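Local coordinates for 3,6-diketocamphane 1,6-monooxygenase (PDB 4UWM), which catalyses the FMNH2- and oxygen-dependent Baeyer-Villiger conversion of a diketocamphane to its lactone, a step in the degradation of (-)-camphor by Pseudomonas putida, at residues G275-C280 with E347-Y352; M13-S18 with Q49-I54; V36-M41 with L364-V369. All coordinates share one frame; numbering follows the deposited sequence.

Interaction 1 of 3, residues G275-C280 with E347-Y352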
ATOM      1  N   GLY A 275     -14.231  20.591  21.963  1.00 36.19           N
ATOM      2  CA  GLY A 275     -14.270  19.545  20.933  1.00 36.46           C
ATOM      3  C   GLY A 275     -13.066  18.601  20.860  1.00 34.12           C
ATOM      4  O   GLY A 275     -12.274  18.529  21.800  1.00 30.59           O
ATOM      5  N   PRO A 276     -12.944  17.850  19.745  1.00 34.95           N
ATOM      6  CA  PRO A 276     -11.860  16.881  19.485  1.00 27.21           C
ATOM      7  C   PRO A 276     -10.445  17.430  19.722  1.00 23.37           C
ATOM      8  O   PRO A 276      -9.617  16.723  20.278  1.00 25.01           O
ATOM      9  CB  PRO A 276     -12.044  16.565  18.006  1.00 25.10           C
ATOM     10  CG  PRO A 276     -13.522  16.652  17.809  1.00 27.33           C
ATOM     11  CD  PRO A 276     -13.978  17.798  18.688  1.00 29.56           C
ATOM     12  N   ILE A 277     -10.185  18.662  19.299  1.00 24.63           N
ATOM     13  CA  ILE A 277      -8.856  19.284  19.458  1.00 24.98           C
ATOM     14  C   ILE A 277      -8.489  19.447  20.936  1.00 29.83           C
ATOM     15  O   ILE A 277      -7.470  18.933  21.389  1.00 24.65           O
ATOM     16  CB  ILE A 277      -8.740  20.606  18.666  1.00 25.15           C
ATOM     17  CG1 ILE A 277      -9.029  20.352  17.188  1.00 25.67           C
ATOM     18  CG2 ILE A 277      -7.387  21.286  18.876  1.00 27.92           C
ATOM     19  CD1 ILE A 277      -9.310  21.582  16.348  1.00 26.24           C
ATOM     20  N   GLY A 278      -9.354  20.111  21.706  1.00 31.40           N
ATOM     21  CA  GLY A 278      -9.113  20.259  23.135  1.00 23.48           C
ATOM     22  C   GLY A 278      -8.993  18.935  23.843  1.00 21.64           C
ATOM     23  O   GLY A 278      -8.182  18.801  24.751  1.00 25.62           O
ATOM     24  N   TYR A 279      -9.795  17.950  23.426  1.00 24.02           N
ATOM     25  CA  TYR A 279      -9.735  16.603  24.002  1.00 24.55           C
ATOM     26  C   TYR A 279      -8.359  15.931  23.810  1.00 27.59           C
ATOM     27  O   TYR A 279      -7.775  15.377  24.755  1.00 26.51           O
ATOM     28  CB  TYR A 279     -10.855  15.696  23.440  1.00 25.14           C
ATOM     29  CG  TYR A 279     -10.821  14.310  24.032  1.00 26.00           C
ATOM     30  CD1 TYR A 279     -11.314  14.064  25.318  1.00 32.74           C
ATOM     31  CD2 TYR A 279     -10.241  13.247  23.337  1.00 26.68           C
ATOM     32  CE1 TYR A 279     -11.250  12.795  25.882  1.00 29.94           C
ATOM     33  CE2 TYR A 279     -10.171  11.983  23.891  1.00 25.65           C
ATOM     34  CZ  TYR A 279     -10.686  11.762  25.161  1.00 32.13           C
ATOM     35  OH  TYR A 279     -10.625  10.506  25.707  1.00 39.36           O
ATOM     36  N   CYS A 280      -7.857  15.980  22.578  1.00 27.25           N
ATOM     37  CA  CYS A 280      -6.571  15.347  22.244  1.00 23.80           C
ATOM     38  C   CYS A 280      -5.444  16.025  23.028  1.00 22.62           C
ATOM     39  O   CYS A 280      -4.644  15.360  23.688  1.00 25.30           O
ATOM     40  CB  CYS A 280      -6.307  15.459  20.743  1.00 23.41           C
ATOM     41  SG  CYS A 280      -4.728  14.727  20.238  1.00 23.50           S
ATOM     42  N   GLU A 347      -3.339  20.702  10.981  1.00 22.45           N
ATOM     43  CA  GLU A 347      -3.390  19.411  11.675  1.00 23.78           C
ATOM     44  C   GLU A 347      -4.812  18.876  11.730  1.00 30.07           C
ATOM     45  O   GLU A 347      -5.715  19.545  12.247  1.00 28.05           O
ATOM     46  CB  GLU A 347      -2.846  19.534  13.096  1.00 25.45           C
ATOM     47  CG  GLU A 347      -1.344  19.761  13.224  1.00 36.63           C
ATOM     48  CD  GLU A 347      -0.496  18.499  13.033  1.00 36.76           C
ATOM     49  OE1 GLU A 347      -1.058  17.374  12.894  1.00 33.51           O
ATOM     50  OE2 GLU A 347       0.744  18.647  13.015  1.00 43.42           O
ATOM     51  N   ALA A 348      -5.019  17.669  11.202  1.00 25.87           N
ATOM     52  CA  ALA A 348      -6.345  17.061  11.204  1.00 23.94           C
ATOM     53  C   ALA A 348      -6.605  16.377  12.538  1.00 29.55           C
ATOM     54  O   ALA A 348      -5.729  15.684  13.080  1.00 30.49           O
ATOM     55  CB  ALA A 348      -6.506  16.078  10.045  1.00 21.89           C
ATOM     56  N   HIS A 349      -7.798  16.594  13.092  1.00 24.04           N
ATOM     57  CA  HIS A 349      -8.163  15.928  14.338  1.00 21.30           C
ATOM     58  C   HIS A 349      -9.361  14.990  14.188  1.00 18.43           C
ATOM     59  O   HIS A 349      -9.986  14.952  13.144  1.00 20.69           O
ATOM     60  CB  HIS A 349      -8.356  16.959  15.454  1.00 19.96           C
ATOM     61  CG  HIS A 349      -7.070  17.346  16.093  1.00 15.98           C
ATOM     62  ND1 HIS A 349      -6.514  16.630  17.129  1.00 17.52           N
ATOM     63  CD2 HIS A 349      -6.175  18.306  15.774  1.00 16.11           C
ATOM     64  CE1 HIS A 349      -5.358  17.173  17.465  1.00 14.95           C
ATOM     65  NE2 HIS A 349      -5.136  18.200  16.666  1.00 16.30           N
ATOM     66  N   ASP A 350      -9.666  14.222  15.225  1.00 18.13           N
ATOM     67  CA  ASP A 350     -10.678  13.182  15.108  1.00 17.05           C
ATOM     68  C   ASP A 350     -12.102  13.762  15.178  1.00 23.93           C
ATOM     69  O   ASP A 350     -12.729  13.755  16.243  1.00 23.00           O
ATOM     70  CB  ASP A 350     -10.478  12.105  16.178  1.00 18.95           C
ATOM     71  CG  ASP A 350     -11.369  10.894  15.967  1.00 15.73           C
ATOM     72  OD1 ASP A 350     -12.301  10.955  15.159  1.00 19.01           O
ATOM     73  OD2 ASP A 350     -11.127   9.881  16.621  1.00 19.02           O
ATOM     74  N   TYR A 351     -12.575  14.230  14.025  1.00 22.02           N
ATOM     75  CA  TYR A 351     -13.931  14.739  13.819  1.00 27.15           C
ATOM     76  C   TYR A 351     -14.810  13.773  13.039  1.00 25.50           C
ATOM     77  O   TYR A 351     -15.857  14.152  12.479  1.00 24.40           O
ATOM     78  CB  TYR A 351     -13.864  16.059  13.065  1.00 24.41           C
ATOM     79  CG  TYR A 351     -13.748  17.259  13.959  1.00 28.95           C
ATOM     80  CD1 TYR A 351     -14.888  17.843  14.533  1.00 33.26           C
ATOM     81  CD2 TYR A 351     -12.509  17.835  14.218  1.00 30.10           C
ATOM     82  CE1 TYR A 351     -14.784  18.965  15.349  1.00 29.99           C
ATOM     83  CE2 TYR A 351     -12.395  18.953  15.029  1.00 33.40           C
ATOM     84  CZ  TYR A 351     -13.535  19.518  15.581  1.00 34.47           C
ATOM     85  OH  TYR A 351     -13.401  20.617  16.383  1.00 33.65           O
ATOM     86  N   TYR A 352     -14.393  12.514  13.020  1.00 21.08           N
ATOM     87  CA  TYR A 352     -15.069  11.497  12.241  1.00 20.63           C
ATOM     88  C   TYR A 352     -16.559  11.362  12.614  1.00 22.98           C
ATOM     89  O   TYR A 352     -17.382  11.150  11.723  1.00 22.07           O
ATOM     90  CB  TYR A 352     -14.391  10.156  12.455  1.00 18.19           C
ATOM     91  CG  TYR A 352     -14.955   9.005  11.654  1.00 17.64           C
ATOM     92  CD1 TYR A 352     -15.103   9.081  10.268  1.00 20.10           C
ATOM     93  CD2 TYR A 352     -15.310   7.819  12.287  1.00 16.58           C
ATOM     94  CE1 TYR A 352     -15.584   8.006   9.535  1.00 19.82           C
ATOM     95  CE2 TYR A 352     -15.799   6.747  11.563  1.00 20.80           C
ATOM     96  CZ  TYR A 352     -15.913   6.838  10.190  1.00 22.15           C
ATOM     97  OH  TYR A 352     -16.381   5.752   9.484  1.00 21.19           O
TER
HETATM   98  O   HOH W   1     -12.153  20.855  18.564  1.00 28.85           O
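Pro276 sets its CG over the centre of the Tyr351 ring, 3.5 Å from the centroid and only 7° off the ring normal, the pyrrolidine tilted so that CG and CD come nearest. This is a CH-pi contact centred on the face, and Pro276 CD continues it outward, 3.6 Å from Tyr351 CZ. On the side toward the backbone, Pro276 CB rests 3.4 Å from the carbonyl Asp350 O. One helical residue on, Ile277 meets His349: CG1, beside the backbone N (chi1 -57°), lies 3.8 Å from His349 CG, and the two side chains cross at about a right angle. Cys280 reaches the same imidazole differently, its SG in the ring plane at the edge and 3.8 Å from His349 CE1. No direct hydrogen bond joins the two segments; a single water bridges them, accepting from Ile277 N at 3.0 Å and bonded to Tyr351 OH at 2.5 Å. Since Ile277 is in the first turn of its helix, its N-H has no carbonyl four residues back within that helix, and the water serves it instead.

Further out, His349 NE2 hydrogen-bonds to a triethylene glycol, probably from the crystallisation liquor, and Asp350 has a charged partner in Arg17. Tyr351 stacks on Trp358. The contact thus sets the start of helix 276-291 against the loop that leaves strand 343-347 at the C-terminal end of the barrel, with Ile277 also packing on strand 254-261.

Interaction 2 of 3, residues M13-S18 with Q49-I54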
ATOM      1  N   MET A  13      -6.243   9.847  16.164  1.00 15.34           N
ATOM      2  CA  MET A  13      -7.516   9.150  16.316  1.00 19.15           C
ATOM      3  C   MET A  13      -7.679   8.776  17.778  1.00 16.98           C
ATOM      4  O   MET A  13      -6.753   8.224  18.378  1.00 16.61           O
ATOM      5  CB  MET A  13      -7.569   7.862  15.477  1.00 14.53           C
ATOM      6  CG  MET A  13      -7.446   8.000  13.960  1.00 18.00           C
ATOM      7  SD  MET A  13      -8.676   9.101  13.200  1.00 22.60           S
ATOM      8  CE  MET A  13     -10.179   8.175  13.391  1.00 16.86           C
ATOM      9  N   ARG A  14      -8.868   9.024  18.350  1.00 20.19           N
ATOM     10  CA  ARG A  14      -9.145   8.630  19.744  0.70 18.79           C
ATOM     11  C   ARG A  14      -8.844   7.161  19.977  1.00 17.30           C
ATOM     12  O   ARG A  14      -9.233   6.307  19.171  1.00 19.18           O
ATOM     13  CB  ARG A  14     -10.613   8.889  20.132  0.70 21.25           C
ATOM     14  CG  ARG A  14     -11.015  10.342  20.251  0.70 23.29           C
ATOM     15  CD  ARG A  14     -12.263  10.482  21.120  0.70 24.74           C
ATOM     16  NE  ARG A  14     -13.390   9.694  20.623  0.70 23.25           N
ATOM     17  CZ  ARG A  14     -14.225  10.089  19.661  0.70 24.25           C
ATOM     18  NH1 ARG A  14     -14.062  11.268  19.079  0.70 26.39           N
ATOM     19  NH2 ARG A  14     -15.222   9.295  19.270  0.70 23.62           N
ATOM     20  N   PRO A  15      -8.158   6.831  21.089  1.00 19.84           N
ATOM     21  CA  PRO A  15      -7.926   5.420  21.374  1.00 24.65           C
ATOM     22  C   PRO A  15      -9.226   4.623  21.369  1.00 27.14           C
ATOM     23  O   PRO A  15     -10.237   5.092  21.892  1.00 24.58           O
ATOM     24  CB  PRO A  15      -7.294   5.451  22.774  1.00 24.51           C
ATOM     25  CG  PRO A  15      -6.523   6.720  22.744  1.00 23.74           C
ATOM     26  CD  PRO A  15      -7.436   7.691  22.042  1.00 20.44           C
ATOM     27  N   GLY A  16      -9.207   3.458  20.728  1.00 22.44           N
ATOM     28  CA  GLY A  16     -10.431   2.689  20.512  1.00 24.76           C
ATOM     29  C   GLY A  16     -11.016   2.714  19.102  1.00 25.24           C
ATOM     30  O   GLY A  16     -11.804   1.827  18.743  1.00 23.68           O
ATOM     31  N   ARG A  17     -10.673   3.732  18.309  1.00 22.41           N
ATOM     32  CA  ARG A  17     -11.065   3.758  16.903  1.00 20.44           C
ATOM     33  C   ARG A  17     -10.526   2.510  16.187  1.00 18.98           C
ATOM     34  O   ARG A  17      -9.394   2.083  16.433  1.00 19.47           O
ATOM     35  CB  ARG A  17     -10.548   5.021  16.199  1.00 22.93           C
ATOM     36  CG  ARG A  17     -11.161   6.331  16.656  1.00 26.53           C
ATOM     37  CD  ARG A  17     -12.628   6.420  16.315  1.00 23.98           C
ATOM     38  NE  ARG A  17     -13.040   7.802  16.175  1.00 26.45           N
ATOM     39  CZ  ARG A  17     -14.302   8.197  16.137  1.00 20.28           C
ATOM     40  NH1 ARG A  17     -15.266   7.306  16.243  1.00 22.27           N
ATOM     41  NH2 ARG A  17     -14.594   9.470  15.973  1.00 22.39           N
ATOM     42  N   SER A  18     -11.327   1.924  15.301  1.00 18.54           N
ATOM     43  CA  SER A  18     -10.865   0.735  14.567  1.00 20.44           C
ATOM     44  C   SER A  18     -10.031   1.156  13.353  1.00 14.66           C
ATOM     45  O   SER A  18     -10.024   2.324  12.983  1.00 16.55           O
ATOM     46  CB  SER A  18     -12.049  -0.097  14.100  1.00 17.16           C
ATOM     47  OG  SER A  18     -12.733   0.638  13.107  1.00 17.64           O
ATOM     48  N   GLN A  49       2.421   3.306  17.659  1.00 16.12           N
ATOM     49  CA  GLN A  49       1.638   4.336  18.393  1.00 17.68           C
ATOM     50  C   GLN A  49       0.132   4.101  18.376  1.00 20.80           C
ATOM     51  O   GLN A  49      -0.381   3.468  17.466  1.00 26.33           O
ATOM     52  CB  GLN A  49       1.936   5.722  17.834  1.00 18.68           C
ATOM     53  CG  GLN A  49       3.367   6.208  18.111  1.00 18.65           C
ATOM     54  CD  GLN A  49       3.596   6.473  19.586  1.00 24.56           C
ATOM     55  OE1 GLN A  49       4.268   5.707  20.263  1.00 26.15           O
ATOM     56  NE2 GLN A  49       3.005   7.555  20.096  1.00 22.01           N
ATOM     57  N   ILE A  50      -0.580   4.666  19.348  1.00 20.52           N
ATOM     58  CA  ILE A  50      -2.041   4.489  19.440  1.00 19.70           C
ATOM     59  C   ILE A  50      -2.829   5.563  18.710  1.00 18.62           C
ATOM     60  O   ILE A  50      -3.665   5.243  17.872  1.00 19.80           O
ATOM     61  CB  ILE A  50      -2.536   4.405  20.916  1.00 22.52           C
ATOM     62  CG1 ILE A  50      -1.875   3.233  21.646  1.00 24.48           C
ATOM     63  CG2 ILE A  50      -4.071   4.308  20.988  1.00 19.47           C
ATOM     64  CD1 ILE A  50      -2.316   1.868  21.179  1.00 25.99           C
ATOM     65  N   TRP A  51      -2.599   6.826  19.066  1.00 16.08           N
ATOM     66  CA  TRP A  51      -3.272   7.938  18.417  1.00 19.96           C
ATOM     67  C   TRP A  51      -2.840   8.063  16.956  1.00 18.33           C
ATOM     68  O   TRP A  51      -3.680   8.305  16.080  1.00 16.63           O
ATOM     69  CB  TRP A  51      -2.994   9.265  19.136  1.00 19.16           C
ATOM     70  CG  TRP A  51      -3.675   9.479  20.471  1.00 19.81           C
ATOM     71  CD1 TRP A  51      -3.259   9.022  21.683  1.00 20.69           C
ATOM     72  CD2 TRP A  51      -4.864  10.264  20.722  1.00 19.22           C
ATOM     73  NE1 TRP A  51      -4.112   9.469  22.679  1.00 19.66           N
ATOM     74  CE2 TRP A  51      -5.103  10.229  22.115  1.00 24.24           C
ATOM     75  CE3 TRP A  51      -5.729  10.998  19.912  1.00 18.51           C
ATOM     76  CZ2 TRP A  51      -6.194  10.884  22.710  1.00 19.58           C
ATOM     77  CZ3 TRP A  51      -6.830  11.657  20.508  1.00 20.72           C
ATOM     78  CH2 TRP A  51      -7.046  11.583  21.888  1.00 20.26           C
ATOM     79  N   GLU A  52      -1.536   7.893  16.705  1.00 15.56           N
ATOM     80  CA  GLU A  52      -1.002   8.028  15.356  1.00 18.97           C
ATOM     81  C   GLU A  52      -0.965   6.613  14.780  1.00 16.34           C
ATOM     82  O   GLU A  52       0.034   5.913  14.882  1.00 15.42           O
ATOM     83  CB  GLU A  52       0.389   8.671  15.387  1.00 16.03           C
ATOM     84  CG  GLU A  52       0.465   9.969  16.209  1.00 19.45           C
ATOM     85  CD  GLU A  52       0.808   9.778  17.684  1.00 23.13           C
ATOM     86  OE1 GLU A  52       0.683   8.661  18.217  1.00 20.01           O
ATOM     87  OE2 GLU A  52       1.183  10.789  18.342  1.00 20.20           O
ATOM     88  N   ASN A  53      -2.086   6.191  14.210  1.00 14.94           N
ATOM     89  CA  ASN A  53      -2.320   4.759  14.003  1.00 15.39           C
ATOM     90  C   ASN A  53      -2.338   4.328  12.530  1.00 15.14           C
ATOM     91  O   ASN A  53      -3.083   3.423  12.165  1.00 14.31           O
ATOM     92  CB  ASN A  53      -3.613   4.327  14.738  1.00 15.46           C
ATOM     93  CG  ASN A  53      -4.848   5.028  14.211  1.00 15.55           C
ATOM     94  OD1 ASN A  53      -4.743   5.974  13.445  1.00 18.26           O
ATOM     95  ND2 ASN A  53      -6.039   4.542  14.596  1.00 16.80           N
ATOM     96  N   ILE A  54      -1.528   4.976  11.688  1.00 12.93           N
ATOM     97  CA  ILE A  54      -1.436   4.560  10.289  1.00 11.31           C
ATOM     98  C   ILE A  54      -0.004   4.077  10.006  1.00 11.42           C
ATOM     99  O   ILE A  54       0.908   4.901   9.948  1.00 11.54           O
ATOM    100  CB  ILE A  54      -1.891   5.695   9.305  1.00 10.94           C
ATOM    101  CG1 ILE A  54      -3.422   5.907   9.410  1.00 13.57           C
ATOM    102  CG2 ILE A  54      -1.497   5.382   7.851  1.00 10.49           C
ATOM    103  CD1 ILE A  54      -3.941   7.074   8.570  1.00 15.25           C
TER
HETATM  104  O   HOH W   2      -6.490   5.412  18.077  1.00 23.71           O
HETATM  105  O   HOH W   3      -6.859   1.553  14.752  1.00 25.87           O
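Pro15 lies over the indole of Trp51, its CD 3.6 Å from the centroid of the six-membered ring and 21° off the normal, a CH-pi contact displaced toward the rim. Arg14 CA sits over the same face, 4.2 Å from that centroid. Beside the indole, Pro15 CB meets Ile50 CG2, so the proline spans two neighbouring residues of the facing loop. The backbones join next to this overlap: Met13 N donates to Trp51 O at 3.0 Å in a nearly straight bond (170° at the hydrogen), and Trp51 CA returns a CA-H...O contact to Met13 O. A water lies 2.8 Å from both Met13 O and Ile50 O and bridges the two carbonyls. Asn53 holds its CG between the backbone N and the carbonyl carbon (chi1 62°); its side chain and that of Met13 cross at about a right angle, with Asn53 OD1 3.4 Å from Met13 CG.

A type II turn from Arg14 to Arg17, with Gly16 at its positive-phi position, carries Pro15 at its tip. The two segments belong to the loops that follow strands 4-9 and 40-43 of the barrel. Tyr284 stacks on Trp51, while Gln182 of the second subunit takes the indole N-H and that subunit also packs on Pro15 and Ile50. Polar pairing at Asn53 is uneven: OD1 is buried against the methionine's methylene without a polar partner, while ND2 is bonded to Thr22, which is likely to fix the turn of the amide.

Interaction 3 of 3, residues V36-M41 with L364-V369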
ATOM      1  N   VAL A  36     -12.623  21.621  -1.417  1.00 25.78           N
ATOM      2  CA  VAL A  36     -12.528  23.028  -1.010  1.00 25.71           C
ATOM      3  C   VAL A  36     -11.168  23.636  -1.358  1.00 33.35           C
ATOM      4  O   VAL A  36     -10.794  24.664  -0.804  1.00 37.08           O
ATOM      5  CB  VAL A  36     -12.884  23.257   0.484  1.00 29.11           C
ATOM      6  CG1 VAL A  36     -14.280  22.735   0.788  1.00 27.97           C
ATOM      7  CG2 VAL A  36     -11.861  22.613   1.424  1.00 30.30           C
ATOM      8  N   GLY A  37     -10.432  22.973  -2.260  1.00 28.07           N
ATOM      9  CA  GLY A  37      -9.196  23.510  -2.832  1.00 27.49           C
ATOM     10  C   GLY A  37      -7.974  23.493  -1.941  1.00 30.58           C
ATOM     11  O   GLY A  37      -7.040  24.284  -2.134  1.00 28.29           O
ATOM     12  N   ILE A  38      -7.962  22.602  -0.954  1.00 27.09           N
ATOM     13  CA  ILE A  38      -6.735  22.373  -0.197  1.00 25.38           C
ATOM     14  C   ILE A  38      -5.685  21.752  -1.150  1.00 22.01           C
ATOM     15  O   ILE A  38      -5.997  20.892  -1.966  1.00 25.25           O
ATOM     16  CB  ILE A  38      -7.009  21.594   1.110  1.00 25.78           C
ATOM     17  CG1 ILE A  38      -7.733  22.530   2.099  1.00 24.31           C
ATOM     18  CG2 ILE A  38      -5.717  21.046   1.733  1.00 21.31           C
ATOM     19  CD1 ILE A  38      -8.187  21.876   3.399  1.00 27.73           C
ATOM     20  N   ASP A  39      -4.460  22.265  -1.086  1.00 22.99           N
ATOM     21  CA  ASP A  39      -3.426  21.973  -2.080  1.00 22.26           C
ATOM     22  C   ASP A  39      -2.778  20.575  -1.903  1.00 21.90           C
ATOM     23  O   ASP A  39      -2.446  19.916  -2.877  1.00 22.72           O
ATOM     24  CB  ASP A  39      -2.304  23.011  -1.990  1.00 24.18           C
ATOM     25  CG  ASP A  39      -1.246  22.810  -3.058  1.00 27.82           C
ATOM     26  OD1 ASP A  39      -1.621  22.769  -4.241  1.00 33.03           O
ATOM     27  OD2 ASP A  39      -0.042  22.680  -2.720  1.00 34.01           O
ATOM     28  N   SER A  40      -2.565  20.177  -0.658  1.00 20.77           N
ATOM     29  CA  SER A  40      -1.841  18.939  -0.368  1.00 21.04           C
ATOM     30  C   SER A  40      -2.372  18.277   0.895  1.00 23.92           C
ATOM     31  O   SER A  40      -2.884  18.949   1.790  1.00 20.10           O
ATOM     32  CB  SER A  40      -0.340  19.203  -0.251  1.00 20.45           C
ATOM     33  OG  SER A  40      -0.061  20.071   0.823  1.00 20.14           O
ATOM     34  N   MET A  41      -2.260  16.946   0.954  1.00 20.29           N
ATOM     35  CA  MET A  41      -2.553  16.217   2.181  1.00 16.95           C
ATOM     36  C   MET A  41      -1.362  15.335   2.517  1.00 17.00           C
ATOM     37  O   MET A  41      -0.987  14.500   1.715  1.00 17.70           O
ATOM     38  CB  MET A  41      -3.823  15.382   2.016  1.00 14.76           C
ATOM     39  CG  MET A  41      -4.192  14.563   3.262  1.00 14.74           C
ATOM     40  SD  MET A  41      -5.652  13.579   2.899  1.00 19.99           S
ATOM     41  CE  MET A  41      -5.976  12.801   4.496  1.00 16.82           C
ATOM     42  N   LEU A 364     -13.368  27.628   5.389  1.00 34.64           N
ATOM     43  CA  LEU A 364     -13.089  29.024   5.719  1.00 37.16           C
ATOM     44  C   LEU A 364     -11.607  29.370   5.565  1.00 41.94           C
ATOM     45  O   LEU A 364     -11.262  30.404   4.980  1.00 33.07           O
ATOM     46  CB  LEU A 364     -13.573  29.365   7.129  1.00 41.44           C
ATOM     47  CG  LEU A 364     -15.089  29.456   7.313  1.00 43.18           C
ATOM     48  CD1 LEU A 364     -15.422  29.704   8.776  1.00 47.89           C
ATOM     49  CD2 LEU A 364     -15.701  30.529   6.416  1.00 42.96           C
ATOM     50  N   ILE A 365     -10.747  28.487   6.073  1.00 32.03           N
ATOM     51  CA  ILE A 365      -9.299  28.650   5.979  1.00 29.00           C
ATOM     52  C   ILE A 365      -8.865  28.705   4.513  1.00 32.98           C
ATOM     53  O   ILE A 365      -8.165  29.633   4.095  1.00 37.53           O
ATOM     54  CB  ILE A 365      -8.558  27.525   6.733  1.00 34.06           C
ATOM     55  CG1 ILE A 365      -8.815  27.632   8.239  1.00 39.21           C
ATOM     56  CG2 ILE A 365      -7.060  27.553   6.437  1.00 32.47           C
ATOM     57  CD1 ILE A 365      -8.712  26.313   8.982  1.00 46.84           C
ATOM     58  N   SER A 366      -9.326  27.736   3.728  1.00 34.57           N
ATOM     59  CA  SER A 366      -8.883  27.564   2.345  1.00 35.60           C
ATOM     60  C   SER A 366      -9.411  28.645   1.391  1.00 39.92           C
ATOM     61  O   SER A 366      -8.663  29.121   0.524  1.00 32.39           O
ATOM     62  CB  SER A 366      -9.284  26.169   1.840  1.00 37.19           C
ATOM     63  OG  SER A 366      -8.969  25.993   0.471  1.00 34.04           O
ATOM     64  N   LYS A 367     -10.688  29.014   1.560  1.00 40.85           N
ATOM     65  CA  LYS A 367     -11.356  29.977   0.677  0.50 41.88           C
ATOM     66  C   LYS A 367     -11.317  31.435   1.160  1.00 43.88           C
ATOM     67  O   LYS A 367     -11.215  32.354   0.346  1.00 45.91           O
ATOM     68  CB  LYS A 367     -12.812  29.562   0.434  0.50 38.72           C
ATOM     69  CG  LYS A 367     -12.982  28.382  -0.505  0.50 41.87           C
ATOM     70  CD  LYS A 367     -14.440  27.966  -0.602  0.50 37.32           C
ATOM     71  CE  LYS A 367     -14.636  26.891  -1.660  0.50 39.83           C
ATOM     72  NZ  LYS A 367     -16.000  26.299  -1.606  0.50 38.19           N
ATOM     73  N   GLU A 368     -11.407  31.648   2.475  1.00 48.06           N
ATOM     74  CA  GLU A 368     -11.533  33.001   3.040  0.60 50.30           C
ATOM     75  C   GLU A 368     -10.276  33.528   3.725  1.00 53.79           C
ATOM     76  O   GLU A 368     -10.035  34.733   3.741  1.00 61.85           O
ATOM     77  CB  GLU A 368     -12.718  33.082   4.011  0.60 48.69           C
ATOM     78  CG  GLU A 368     -14.086  32.991   3.349  0.60 58.30           C
ATOM     79  CD  GLU A 368     -15.219  33.439   4.258  0.60 64.43           C
ATOM     80  OE1 GLU A 368     -14.979  34.268   5.167  0.60 63.86           O
ATOM     81  OE2 GLU A 368     -16.358  32.967   4.059  0.60 65.53           O
ATOM     82  N   VAL A 369      -9.476  32.637   4.306  1.00 45.07           N
ATOM     83  CA  VAL A 369      -8.284  33.091   5.025  1.00 40.75           C
ATOM     84  C   VAL A 369      -7.039  33.113   4.135  1.00 47.73           C
ATOM     85  O   VAL A 369      -6.447  34.174   3.901  1.00 45.89           O
ATOM     86  CB  VAL A 369      -8.025  32.290   6.328  1.00 40.29           C
ATOM     87  CG1 VAL A 369      -6.719  32.725   6.978  1.00 41.15           C
ATOM     88  CG2 VAL A 369      -9.170  32.460   7.310  1.00 40.32           C
TER
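The backbone of 36-41 leaves helix 19-35 through Gly37, whose positive phi turns the chain toward strand 40-43, and it comes closest to helix 356-369 where the CA atoms of Ile38 and Ser366 lie 6.2 Å apart. Ser366 carries the contact. Its OG, anti to the backbone N (chi1 175°), donates to Val36 O at 2.6 Å, with a C=O...OG angle of 150° and the donor tilted 22° from the carbonyl plane. The serine methylene packs beside the bond: CB is 4.0 Å from Ile38 CG1 and 4.4 Å from Val36 CG2, so a small apolar patch borders the polar link.

Gly37 is the C' residue of a Schellman motif, in which Ile38 N bonds to Ala33 O and Gly37 N to Asp34 O. Val36 O lies just past the end of helix 19-35, beyond the two carbonyls the motif satisfies, and takes its donor from Ser366 of another helix. In the TIM-barrel fold of this family the contact ties the alpha-to-beta turn ahead of strand 40-43 to the helix following strand 343-347. An alanine at Ser366 removes OG, and would probably leave Val36 O without its mate and the turn after helix 19-35 less firmly held to helix 356-369, though CB and its touch on Ile38 would remain.

In one of its two conformers, Lys367 has its CG 4.3 Å from Val36 O and its NZ in a salt bridge with Glu363. Helix 356-369 also sends Val369 against Val327, Thr328 and Ile331 of helix 324-338, and Ile365 packs on strands 4-9 and 254-261.

Interactions 1 and 2 touch directly, their centres 12 Å apart. Asp350 OD1 forms a salt bridge to Arg17 NH2 at 2.9 Å, and Asp350 OD2 probably accepts a hydrogen bond from Arg14 N at 3.0 Å, so one carboxylate grips the 13-18 loop at two points. Both contacts lie near the flavin without touching it: the side chains of His349 and Trp51 are about 10 and 11 Å from the bound FMN, and about 7 and 8 Å from the side chain of the FMN-binding His10. Interaction 3 lies away from that site, its centre 18 Å from that of interaction 1 and 26 Å from that of interaction 2, and touches neither.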